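Local coordinates for protein glutathione S-transferase (Bombyx mori, PDB 5ZFG) that metabolises the insecticide diazinon and probably conjugates glutathione to electrophilic compounds, as its superfamily does, at residues A159-E171 with W186-W198. Residues are numbered along the deposited sequence; the frame is centred on the assembly and turned at random.
Sequences ADFPLINSTMTLE and WYNDFKVKYPDLW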
loop_
_atom_site.group_PDB
_atom_site.type_symbol
_atom_site.label_atom_id
_atom_site.label_comp_id
_atom_site.label_asym_id
_atom_site.label_seq_id
_atom_site.Cartn_x
_atom_site.Cartn_y
_atom_site.Cartn_z
ATOM N N ALA B 159 -9.722 5.599 -4.982
ATOM C CA ALA B 159 -8.970 6.238 -3.906
ATOM C C ALA B 159 -9.896 6.851 -2.861
ATOM O O ALA B 159 -9.510 6.992 -1.694
ATOM C CB ALA B 159 -8.040 7.310 -4.483
ATOM N N ASP B 160 -11.127 7.196 -3.249
ATOM C CA ASP B 160 -12.025 7.858 -2.310
ATOM C C ASP B 160 -12.509 6.920 -1.207
ATOM O O ASP B 160 -12.605 7.337 -0.051
ATOM C CB ASP B 160 -13.215 8.443 -3.058
ATOM C CG ASP B 160 -12.835 9.661 -3.836
ATOM O OD1 ASP B 160 -12.573 10.694 -3.177
ATOM O OD2 ASP B 160 -12.738 9.569 -5.082
ATOM N N PHE B 161 -12.831 5.669 -1.542
ATOM C CA PHE B 161 -13.489 4.794 -0.571
ATOM C C PHE B 161 -12.658 4.564 0.680
ATOM O O PHE B 161 -13.201 4.731 1.785
ATOM C CB PHE B 161 -13.895 3.454 -1.205
ATOM C CG PHE B 161 -14.775 3.593 -2.406
ATOM C CD1 PHE B 161 -15.932 4.368 -2.359
ATOM C CD2 PHE B 161 -14.435 2.958 -3.597
ATOM C CE1 PHE B 161 -16.730 4.515 -3.495
ATOM C CE2 PHE B 161 -15.234 3.082 -4.731
ATOM C CZ PHE B 161 -16.384 3.869 -4.676
ATOM N N PRO B 162 -11.367 4.196 0.607
ATOM C CA PRO B 162 -10.627 4.004 1.862
ATOM C C PRO B 162 -10.543 5.280 2.676
ATOM O O PRO B 162 -10.675 5.222 3.908
ATOM C CB PRO B 162 -9.246 3.500 1.384
ATOM C CG PRO B 162 -9.538 2.881 0.021
ATOM C CD PRO B 162 -10.557 3.810 -0.559
ATOM N N LEU B 163 -10.368 6.439 2.024
ATOM C CA LEU B 163 -10.288 7.677 2.794
ATOM C C LEU B 163 -11.643 8.038 3.396
ATOM O O LEU B 163 -11.711 8.526 4.530
ATOM C CB LEU B 163 -9.761 8.813 1.915
ATOM C CG LEU B 163 -8.330 8.594 1.366
ATOM C CD1 LEU B 163 -8.024 9.541 0.205
ATOM C CD2 LEU B 163 -7.328 8.774 2.503
ATOM N N ILE B 164 -12.730 7.783 2.659
ATOM C CA ILE B 164 -14.064 8.043 3.205
ATOM C C ILE B 164 -14.277 7.222 4.470
ATOM O O ILE B 164 -14.692 7.735 5.514
ATOM C CB ILE B 164 -15.154 7.734 2.161
ATOM C CG1 ILE B 164 -15.254 8.864 1.120
ATOM C CG2 ILE B 164 -16.493 7.484 2.892
ATOM C CD1 ILE B 164 -15.806 10.167 1.685
ATOM N N ASN B 165 -13.970 5.931 4.398
ATOM C CA ASN B 165 -14.222 5.050 5.527
ATOM C C ASN B 165 -13.258 5.285 6.690
ATOM O O ASN B 165 -13.628 5.049 7.846
ATOM C CB ASN B 165 -14.197 3.611 5.033
ATOM C CG ASN B 165 -15.394 3.313 4.158
ATOM O OD1 ASN B 165 -16.535 3.548 4.579
ATOM N ND2 ASN B 165 -15.162 2.824 2.947
ATOM N N SER B 166 -12.034 5.751 6.427
ATOM C CA SER B 166 -11.195 6.214 7.530
ATOM C C SER B 166 -11.836 7.424 8.216
ATOM O O SER B 166 -11.935 7.482 9.448
ATOM C CB SER B 166 -9.794 6.557 7.017
ATOM O OG SER B 166 -9.131 5.402 6.506
ATOM N N THR B 167 -12.285 8.400 7.419
ATOM C CA THR B 167 -12.892 9.615 7.965
ATOM C C THR B 167 -14.200 9.308 8.685
ATOM O O THR B 167 -14.539 9.966 9.680
ATOM C CB THR B 167 -13.131 10.617 6.830
ATOM O OG1 THR B 167 -11.909 10.799 6.081
ATOM C CG2 THR B 167 -13.598 11.965 7.388
ATOM N N MET B 168 -14.930 8.304 8.202
ATOM C CA MET B 168 -16.164 7.885 8.855
ATOM C C MET B 168 -15.925 7.503 10.310
ATOM O O MET B 168 -16.789 7.749 11.163
ATOM C CB MET B 168 -16.793 6.727 8.066
ATOM C CG MET B 168 -17.991 6.055 8.776
ATOM S SD MET B 168 -17.495 4.780 9.957
ATOM C CE MET B 168 -17.025 3.497 8.782
ATOM N N THR B 169 -14.749 6.941 10.637
ATOM C CA THR B 169 -14.511 6.558 12.022
ATOM C C THR B 169 -14.318 7.774 12.920
ATOM O O THR B 169 -14.553 7.676 14.129
ATOM C CB THR B 169 -13.301 5.632 12.159
ATOM O OG1 THR B 169 -12.095 6.371 11.907
ATOM C CG2 THR B 169 -13.406 4.429 11.210
ATOM N N LEU B 170 -13.904 8.914 12.363
ATOM C CA LEU B 170 -13.903 10.141 13.146
ATOM C C LEU B 170 -15.331 10.577 13.450
ATOM O O LEU B 170 -15.655 10.928 14.593
ATOM C CB LEU B 170 -13.141 11.248 12.411
ATOM C CG LEU B 170 -11.638 10.976 12.263
ATOM C CD1 LEU B 170 -11.023 11.897 11.212
ATOM C CD2 LEU B 170 -10.903 11.126 13.605
ATOM N N GLU B 171 -16.211 10.544 12.445
ATOM C CA GLU B 171 -17.605 10.881 12.720
ATOM C C GLU B 171 -18.209 9.930 13.749
ATOM O O GLU B 171 -19.024 10.349 14.585
ATOM C CB GLU B 171 -18.448 10.875 11.441
ATOM C CG GLU B 171 -19.898 11.332 11.719
ATOM C CD GLU B 171 -20.812 11.331 10.497
ATOM O OE1 GLU B 171 -20.356 11.050 9.368
ATOM O OE2 GLU B 171 -22.017 11.621 10.675
ATOM N N TRP B 186 -15.799 17.535 1.024
ATOM C CA TRP B 186 -15.668 16.301 0.247
ATOM C C TRP B 186 -16.432 15.153 0.900
ATOM O O TRP B 186 -17.182 14.425 0.233
ATOM C CB TRP B 186 -14.179 15.965 0.100
ATOM C CG TRP B 186 -13.831 14.511 -0.116
ATOM C CD1 TRP B 186 -13.863 13.828 -1.292
ATOM C CD2 TRP B 186 -13.342 13.591 0.871
ATOM N NE1 TRP B 186 -13.448 12.530 -1.100
ATOM C CE2 TRP B 186 -13.121 12.361 0.218
ATOM C CE3 TRP B 186 -13.077 13.687 2.239
ATOM C CZ2 TRP B 186 -12.638 11.240 0.886
ATOM C CZ3 TRP B 186 -12.614 12.567 2.905
ATOM C CH2 TRP B 186 -12.400 11.356 2.224
ATOM N N TYR B 187 -16.247 14.982 2.208
ATOM C CA TYR B 187 -16.884 13.892 2.940
ATOM C C TYR B 187 -18.402 14.018 2.896
ATOM O O TYR B 187 -19.117 13.045 2.617
ATOM C CB TYR B 187 -16.363 13.907 4.377
ATOM C CG TYR B 187 -16.908 12.865 5.317
ATOM C CD1 TYR B 187 -16.474 11.539 5.272
ATOM C CD2 TYR B 187 -17.831 13.216 6.288
ATOM C CE1 TYR B 187 -16.964 10.598 6.174
ATOM C CE2 TYR B 187 -18.319 12.300 7.169
ATOM C CZ TYR B 187 -17.899 10.994 7.118
ATOM O OH TYR B 187 -18.411 10.104 8.026
ATOM N N ASN B 188 -18.917 15.225 3.137
ATOM C CA ASN B 188 -20.367 15.394 3.138
ATOM C C ASN B 188 -20.955 15.398 1.732
ATOM O O ASN B 188 -22.070 14.903 1.541
ATOM C CB ASN B 188 -20.737 16.666 3.898
ATOM C CG ASN B 188 -20.650 16.472 5.393
ATOM O OD1 ASN B 188 -21.498 15.811 5.991
ATOM N ND2 ASN B 188 -19.601 17.019 6.007
ATOM N N ASP B 189 -20.234 15.932 0.740
ATOM C CA ASP B 189 -20.693 15.817 -0.643
ATOM C C ASP B 189 -20.801 14.359 -1.079
ATOM O O ASP B 189 -21.669 14.014 -1.894
ATOM C CB ASP B 189 -19.747 16.556 -1.593
ATOM C CG ASP B 189 -19.943 18.065 -1.576
ATOM O OD1 ASP B 189 -20.831 18.572 -0.854
ATOM O OD2 ASP B 189 -19.179 18.743 -2.291
ATOM N N PHE B 190 -19.919 13.495 -0.567
ATOM C CA PHE B 190 -19.985 12.082 -0.928
ATOM C C PHE B 190 -21.318 11.475 -0.504
ATOM O O PHE B 190 -21.949 10.735 -1.275
ATOM C CB PHE B 190 -18.809 11.328 -0.297
ATOM C CG PHE B 190 -18.860 9.840 -0.503
ATOM C CD1 PHE B 190 -18.394 9.270 -1.682
ATOM C CD2 PHE B 190 -19.372 9.007 0.487
ATOM C CE1 PHE B 190 -18.443 7.883 -1.876
ATOM C CE2 PHE B 190 -19.427 7.629 0.303
ATOM C CZ PHE B 190 -18.962 7.070 -0.885
ATOM N N LYS B 191 -21.769 11.791 0.710
ATOM C CA LYS B 191 -23.041 11.264 1.195
ATOM C C LYS B 191 -24.193 11.666 0.286
ATOM O O LYS B 191 -25.098 10.864 0.029
ATOM C CB LYS B 191 -23.313 11.759 2.614
ATOM C CG LYS B 191 -22.246 11.433 3.647
ATOM C CD LYS B 191 -22.801 11.684 5.046
ATOM C CE LYS B 191 -21.699 11.759 6.090
ATOM N NZ LYS B 191 -22.225 11.657 7.473
ATOM N N VAL B 192 -24.184 12.910 -0.198
ATOM C CA VAL B 192 -25.318 13.425 -0.960
ATOM C C VAL B 192 -25.281 12.920 -2.396
ATOM O O VAL B 192 -26.318 12.561 -2.968
ATOM C CB VAL B 192 -25.330 14.964 -0.891
ATOM C CG1 VAL B 192 -26.442 15.538 -1.767
ATOM C CG2 VAL B 192 -25.503 15.415 0.542
ATOM N N LYS B 193 -24.093 12.877 -2.998
ATOM C CA LYS B 193 -23.980 12.445 -4.383
ATOM C C LYS B 193 -24.103 10.930 -4.530
ATOM O O LYS B 193 -24.549 10.455 -5.583
ATOM C CB LYS B 193 -22.652 12.930 -4.962
ATOM C CG LYS B 193 -22.506 14.446 -4.972
ATOM C CD LYS B 193 -23.102 15.053 -6.237
ATOM C CE LYS B 193 -23.289 16.563 -6.106
ATOM N NZ LYS B 193 -24.463 16.923 -5.259
ATOM N N TYR B 194 -23.719 10.161 -3.504
ATOM C CA TYR B 194 -23.681 8.697 -3.582
ATOM C C TYR B 194 -24.337 8.070 -2.360
ATOM O O TYR B 194 -23.690 7.345 -1.593
ATOM C CB TYR B 194 -22.237 8.206 -3.723
ATOM C CG TYR B 194 -21.585 8.706 -4.969
ATOM C CD1 TYR B 194 -21.771 8.050 -6.178
ATOM C CD2 TYR B 194 -20.804 9.855 -4.951
ATOM C CE1 TYR B 194 -21.180 8.519 -7.341
ATOM C CE2 TYR B 194 -20.215 10.328 -6.104
ATOM C CZ TYR B 194 -20.407 9.657 -7.292
ATOM O OH TYR B 194 -19.812 10.129 -8.439
ATOM N N PRO B 195 -25.638 8.305 -2.158
ATOM C CA PRO B 195 -26.276 7.823 -0.920
ATOM C C PRO B 195 -26.278 6.309 -0.774
ATOM O O PRO B 195 -26.226 5.811 0.356
ATOM C CB PRO B 195 -27.707 8.387 -1.020
ATOM C CG PRO B 195 -27.930 8.603 -2.480
ATOM C CD PRO B 195 -26.587 9.021 -3.032
ATOM N N ASP B 196 -26.387 5.565 -1.879
ATOM C CA ASP B 196 -26.332 4.107 -1.809
ATOM C C ASP B 196 -24.980 3.627 -1.290
ATOM O O ASP B 196 -24.908 2.711 -0.462
ATOM C CB ASP B 196 -26.611 3.513 -3.190
ATOM C CG ASP B 196 -25.626 4.007 -4.254
ATOM O OD1 ASP B 196 -25.334 5.229 -4.290
ATOM O OD2 ASP B 196 -25.134 3.171 -5.046
ATOM N N LEU B 197 -23.899 4.239 -1.763
ATOM C CA LEU B 197 -22.568 3.867 -1.285
ATOM C C LEU B 197 -22.368 4.291 0.162
ATOM O O LEU B 197 -21.802 3.537 0.970
ATOM C CB LEU B 197 -21.513 4.497 -2.184
ATOM C CG LEU B 197 -21.612 4.115 -3.668
ATOM C CD1 LEU B 197 -20.423 4.689 -4.456
ATOM C CD2 LEU B 197 -21.719 2.587 -3.836
ATOM N N TRP B 198 -22.832 5.488 0.516
ATOM C CA TRP B 198 -22.694 5.934 1.896
ATOM C C TRP B 198 -23.476 5.032 2.845
ATOM O O TRP B 198 -23.056 4.824 3.986
ATOM C CB TRP B 198 -23.129 7.404 2.048
ATOM C CG TRP B 198 -23.251 7.744 3.492
ATOM C CD1 TRP B 198 -24.406 7.930 4.201
ATOM C CD2 TRP B 198 -22.181 7.827 4.443
ATOM N NE1 TRP B 198 -24.117 8.153 5.527
ATOM C CE2 TRP B 198 -22.758 8.097 5.701
ATOM C CE3 TRP B 198 -20.788 7.713 4.350
ATOM C CZ2 TRP B 198 -21.995 8.256 6.855
ATOM C CZ3 TRP B 198 -20.032 7.873 5.499
ATOM C CH2 TRP B 198 -20.636 8.136 6.733
#
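Glu171 OE1 is gripped by two donors from helix 186-193: Tyr187 OH, 2.5 Å away, takes its anti lone pair, and Lys191 NZ, 2.7 Å away, takes the syn one in a salt bridge. Glu171 reaches them as a straight chain, with CG anti to the backbone N (chi1 -176°). The Tyr187 ring is a knob among Ile164, Thr167, Met168 and Glu171; Thr167 CG2 lies over one face, 4.0 Å from the ring centroid, while Ile164 O and Glu171 OE1 sit at its edge.

About three turns back along helix 160-172, Asp160 OD1 accepts from Trp186 NE1 (2.9 Å, 158°) on the anti side, tilted somewhat out of the carboxylate plane. OD1 also accepts from Ala151 N and OD2 from Thr157 N, which fixes the orientation of this buried carboxylate. Ile164 fills the angle between two aromatic rings: CD1 presses on one face of the Trp186 six-membered ring, 3.7 Å from its centroid, and CG1 stands over the centre of the Phe190 ring. Leu163 and Thr167 OG1 border the Trp186 edge. A leucine in place of Trp186 has no N-H for Asp160 OD1 and no flat face for Ile164 CD1, and would probably open a gap among Asp160, Leu163, Ile164 and Thr167. Helix 195-208 adds Leu197 CD1, 3.8 Å from Phe161 CE1, and Trp198 CH2, which packs against Met168 CG.

Segments 160-171 and 186-193 cross at -108° within the all-helical C-terminal domain of the glutathione transferase fold. Each carboxylate is answered by donors, and the positive charge of Lys191 is likely to keep Glu171 ionised beside the buried aromatic layer.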